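Imine reductase (Amycolatopsis orientalis, PDB 5FWN) probably reduces imines to amines with NADPH as the hydride source, working as a two-subunit enzyme that binds NADP(+) in a Rossmann-type domain. Local coordinates at residues A[233-238]-A[280-285]; A[237-242]-A[271-276]. All coordinates share one frame; numbering follows the deposited sequence.

Contact 1: residues A[233-238]-A[280-285]; sequences GDAGSL and SSYYSV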
# COMPACT_ATOMS: atom_id res chain seq x y z
N GLY A 233 -10.43 -10.60 11.96
CA GLY A 233 -9.21 -10.38 12.72
C GLY A 233 -8.71 -8.94 12.70
O GLY A 233 -9.45 -8.01 12.36
N ASP A 234 -7.44 -8.78 13.07
CA ASP A 234 -6.71 -7.50 12.91
C ASP A 234 -5.17 -7.68 12.86
O ASP A 234 -4.69 -8.79 12.68
CB ASP A 234 -7.20 -6.48 13.94
CG ASP A 234 -6.79 -6.79 15.35
OD1 ASP A 234 -5.93 -7.64 15.58
OD2 ASP A 234 -7.31 -6.14 16.26
N ALA A 235 -4.39 -6.61 12.99
CA ALA A 235 -2.94 -6.73 12.91
C ALA A 235 -2.29 -7.42 14.12
O ALA A 235 -1.11 -7.68 14.09
CB ALA A 235 -2.31 -5.36 12.69
N GLY A 236 -3.03 -7.66 15.20
CA GLY A 236 -2.45 -8.22 16.43
C GLY A 236 -1.74 -7.15 17.24
O GLY A 236 -1.68 -5.97 16.83
N SER A 237 -1.23 -7.53 18.40
CA SER A 237 -0.67 -6.55 19.34
C SER A 237 0.63 -5.98 18.82
O SER A 237 1.29 -6.58 17.96
CB SER A 237 -0.38 -7.23 20.66
OG SER A 237 0.59 -8.24 20.47
N LEU A 238 1.02 -4.84 19.37
CA LEU A 238 2.31 -4.26 19.02
C LEU A 238 3.48 -5.25 19.18
O LEU A 238 4.34 -5.38 18.30
CB LEU A 238 2.57 -2.98 19.82
CG LEU A 238 1.70 -1.76 19.50
CD1 LEU A 238 2.08 -0.60 20.40
CD2 LEU A 238 1.88 -1.34 18.06
N SER A 280 -1.58 -3.02 23.30
CA SER A 280 -2.21 -1.94 22.57
C SER A 280 -2.24 -2.26 21.08
O SER A 280 -1.44 -3.07 20.55
CB SER A 280 -1.50 -0.60 22.81
OG SER A 280 -1.55 -0.24 24.19
N SER A 281 -3.15 -1.59 20.40
CA SER A 281 -3.44 -1.92 19.01
C SER A 281 -2.38 -1.31 18.06
O SER A 281 -1.69 -0.37 18.41
CB SER A 281 -4.81 -1.37 18.66
OG SER A 281 -4.75 0.03 18.62
N TYR A 282 -2.24 -1.88 16.89
CA TYR A 282 -1.33 -1.34 15.87
C TYR A 282 -1.72 0.12 15.57
O TYR A 282 -0.87 1.01 15.49
CB TYR A 282 -1.31 -2.21 14.59
CG TYR A 282 -0.10 -1.84 13.70
CD1 TYR A 282 -0.07 -0.67 12.96
CD2 TYR A 282 1.03 -2.65 13.66
CE1 TYR A 282 1.05 -0.32 12.21
CE2 TYR A 282 2.13 -2.32 12.93
CZ TYR A 282 2.15 -1.16 12.18
OH TYR A 282 3.31 -0.86 11.45
N TYR A 283 -3.02 0.38 15.47
CA TYR A 283 -3.51 1.67 15.03
C TYR A 283 -3.02 2.76 15.93
O TYR A 283 -2.75 3.87 15.45
CB TYR A 283 -5.06 1.67 14.97
CG TYR A 283 -5.58 2.76 14.11
CD1 TYR A 283 -5.72 2.58 12.74
CD2 TYR A 283 -5.90 4.02 14.67
CE1 TYR A 283 -6.17 3.61 11.94
CE2 TYR A 283 -6.36 5.04 13.87
CZ TYR A 283 -6.49 4.82 12.51
OH TYR A 283 -6.91 5.81 11.70
N SER A 284 -2.84 2.46 17.24
CA SER A 284 -2.33 3.45 18.22
C SER A 284 -0.95 4.06 17.89
O SER A 284 -0.64 5.14 18.35
CB SER A 284 -2.31 2.84 19.68
OG SER A 284 -1.23 1.89 19.80
N VAL A 285 -0.14 3.42 17.03
CA VAL A 285 1.05 4.08 16.47
C VAL A 285 0.72 5.52 16.00
O VAL A 285 1.56 6.42 16.10
CB VAL A 285 1.61 3.28 15.27
CG1 VAL A 285 2.55 4.10 14.43
CG2 VAL A 285 2.31 2.02 15.75
O HOH W 1 -3.65 -4.41 16.62
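Two loops meet here in the helical C-terminal domain of the imine reductase: residues 233-238, which lead into the helix 238-254, lie against residues 280-285, which follow the helix 260-275 and turn into a 3-10 segment. Residues 234-236 form an Asx turn, in which Asp234 OD1 accepts from Gly236 N at 2.9 Å, from above the carboxylate plane. Gly236 has a positive phi (80°), a conformation that costs a glycine little. Leu238, in the first turn of its helix, ties the helix start to the second loop in two ways. Its backbone N donates to Ser280 O at 3.3 Å, nearly along the C=O axis, while its side chain lies over the following residues. With CG anti to the carbonyl carbon (chi1 -69°), Leu238 CD2 comes to 3.9 Å from Tyr282 CA and 4.1 Å from Val285 CG2. Replacing Leu238 by an alanine is likely to open a gap beside Val285 and the Tyr282 backbone, since CD2 would be lost. Ala235 is small enough for its CB to pack on Tyr282 CB at 3.8 Å; the tyrosine hydroxyl bonds Asn183 of the second subunit. Ser284 OG turns back to donate to Ser281 O at 2.7 Å, in the carbonyl plane. Between the loops one water donates to Gly236 O and accepts from Tyr282 N at 2.9 Å.

Contact 2: residues A[237-242]-A[271-276]; sequences SLEMNV and RAVAAG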
# COMPACT_ATOMS: atom_id res chain seq x y z
N SER A 237 -1.23 -7.53 18.40
CA SER A 237 -0.67 -6.55 19.34
C SER A 237 0.63 -5.98 18.82
O SER A 237 1.29 -6.58 17.96
CB SER A 237 -0.38 -7.23 20.66
OG SER A 237 0.59 -8.24 20.47
N LEU A 238 1.02 -4.84 19.37
CA LEU A 238 2.31 -4.26 19.02
C LEU A 238 3.48 -5.25 19.18
O LEU A 238 4.34 -5.38 18.30
CB LEU A 238 2.57 -2.98 19.82
CG LEU A 238 1.70 -1.76 19.50
CD1 LEU A 238 2.08 -0.60 20.40
CD2 LEU A 238 1.88 -1.34 18.06
N GLU A 239 3.45 -5.97 20.30
CA GLU A 239 4.51 -6.87 20.67
C GLU A 239 4.68 -8.03 19.69
O GLU A 239 5.79 -8.36 19.30
CB GLU A 239 4.20 -7.45 22.09
CG GLU A 239 4.18 -6.41 23.25
CD GLU A 239 2.93 -5.51 23.39
OE1 GLU A 239 1.86 -5.70 22.74
OE2 GLU A 239 3.03 -4.56 24.19
N MET A 240 3.59 -8.61 19.25
CA MET A 240 3.66 -9.66 18.24
C MET A 240 4.22 -9.09 16.92
O MET A 240 4.95 -9.78 16.19
CB MET A 240 2.29 -10.32 18.06
CG MET A 240 2.15 -11.26 16.85
SD MET A 240 1.34 -10.51 15.36
CE MET A 240 2.45 -10.33 13.96
N ASN A 241 3.84 -7.86 16.58
CA ASN A 241 4.35 -7.27 15.36
C ASN A 241 5.84 -6.91 15.50
O ASN A 241 6.58 -7.04 14.54
CB ASN A 241 3.47 -6.09 14.92
CG ASN A 241 2.11 -6.55 14.42
OD1 ASN A 241 1.08 -6.40 15.09
ND2 ASN A 241 2.10 -7.16 13.29
N VAL A 242 6.28 -6.50 16.69
CA VAL A 242 7.77 -6.36 16.91
C VAL A 242 8.54 -7.66 16.58
O VAL A 242 9.51 -7.63 15.86
CB VAL A 242 8.09 -5.82 18.32
CG1 VAL A 242 9.59 -5.91 18.68
CG2 VAL A 242 7.64 -4.36 18.44
N ARG A 271 8.86 2.58 19.95
CA ARG A 271 8.38 3.85 20.49
C ARG A 271 6.92 3.72 20.93
O ARG A 271 6.57 4.20 22.00
CB ARG A 271 8.55 5.04 19.52
CG ARG A 271 10.00 5.49 19.32
CD ARG A 271 10.23 6.76 18.49
NE ARG A 271 9.95 6.75 17.03
CZ ARG A 271 10.77 6.30 16.05
NH1 ARG A 271 12.00 5.79 16.30
NH2 ARG A 271 10.35 6.35 14.79
N ALA A 272 6.07 3.05 20.16
CA ALA A 272 4.65 2.94 20.51
C ALA A 272 4.39 2.04 21.72
O ALA A 272 3.40 2.26 22.46
CB ALA A 272 3.83 2.45 19.33
N VAL A 273 5.21 0.99 21.87
CA VAL A 273 5.12 0.09 23.02
C VAL A 273 5.49 0.86 24.28
O VAL A 273 4.82 0.72 25.30
CB VAL A 273 5.98 -1.22 22.93
CG1 VAL A 273 5.68 -1.99 21.66
CG2 VAL A 273 7.49 -0.97 23.05
N ALA A 274 6.55 1.66 24.20
CA ALA A 274 6.99 2.46 25.33
C ALA A 274 5.89 3.50 25.74
O ALA A 274 5.56 3.62 26.91
CB ALA A 274 8.32 3.13 25.00
N ALA A 275 5.25 4.17 24.77
CA ALA A 275 4.15 5.15 25.04
C ALA A 275 2.86 4.47 25.58
O ALA A 275 2.04 5.12 26.22
CB ALA A 275 3.88 6.00 23.80
N GLY A 276 2.70 3.18 25.31
CA GLY A 276 1.98 2.30 26.22
C GLY A 276 0.51 2.20 25.97
O GLY A 276 -0.15 1.43 26.66
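Leu238 meets Val273 through the base of its side chain, Leu238 CB lying 3.7 Å from Val273 CG1. The valine sets CG1 anti to its carbonyl carbon (chi1 -54°), which turns that methyl to the leucine and also brings it within 4.5 Å of Val242 CG2, one helical turn further on. In Leu238, CD1 lies anti to CA (chi2 179°), which carries it to 3.7 Å from Ala272 CB. Alanine suits that buried place because its single methyl lets the leucine branch come in close to the backbone, where CD1 also touches Ala272 C. The contact is a nearly antiparallel helix pair, formed by the start of the helix 238-254 and the end of the helix 260-275; the two short axes cross at -154° and approach to 10.4 Å. The carboxylate of Glu239 stays at the exposed margin, and its OE2 only loosely approaches Val273 CG1. Ser237 suits the N-cap before this helix: its hydroxyl can accept an amide N-H that has no earlier turn to bond to. Ser237 OG accepts the N-H of Met240 N at 3.3 Å, the N-H pointing almost straight at the oxygen.

Contacts 1 and 2 share Ser237 and Leu238 and lie side by side, their centres 8 Å apart, in the C-terminal domain. Both are partly buried, with an apolar interior and exposed margins. In contact 1, loop carbonyls and amides, and the first amide of a helix, are met by a direct bond, a water and a serine hydroxyl. Contact 2 joins the ends of two helices, and packing between them is almost wholly apolar. Val285 of contact 1 touches Ala272 of contact 2 through CG2 and CB, 3.9 Å apart, making their apolar sides continuous. The second subunit borders both, packing on Tyr282 in contact 1 and Met240 in contact 2.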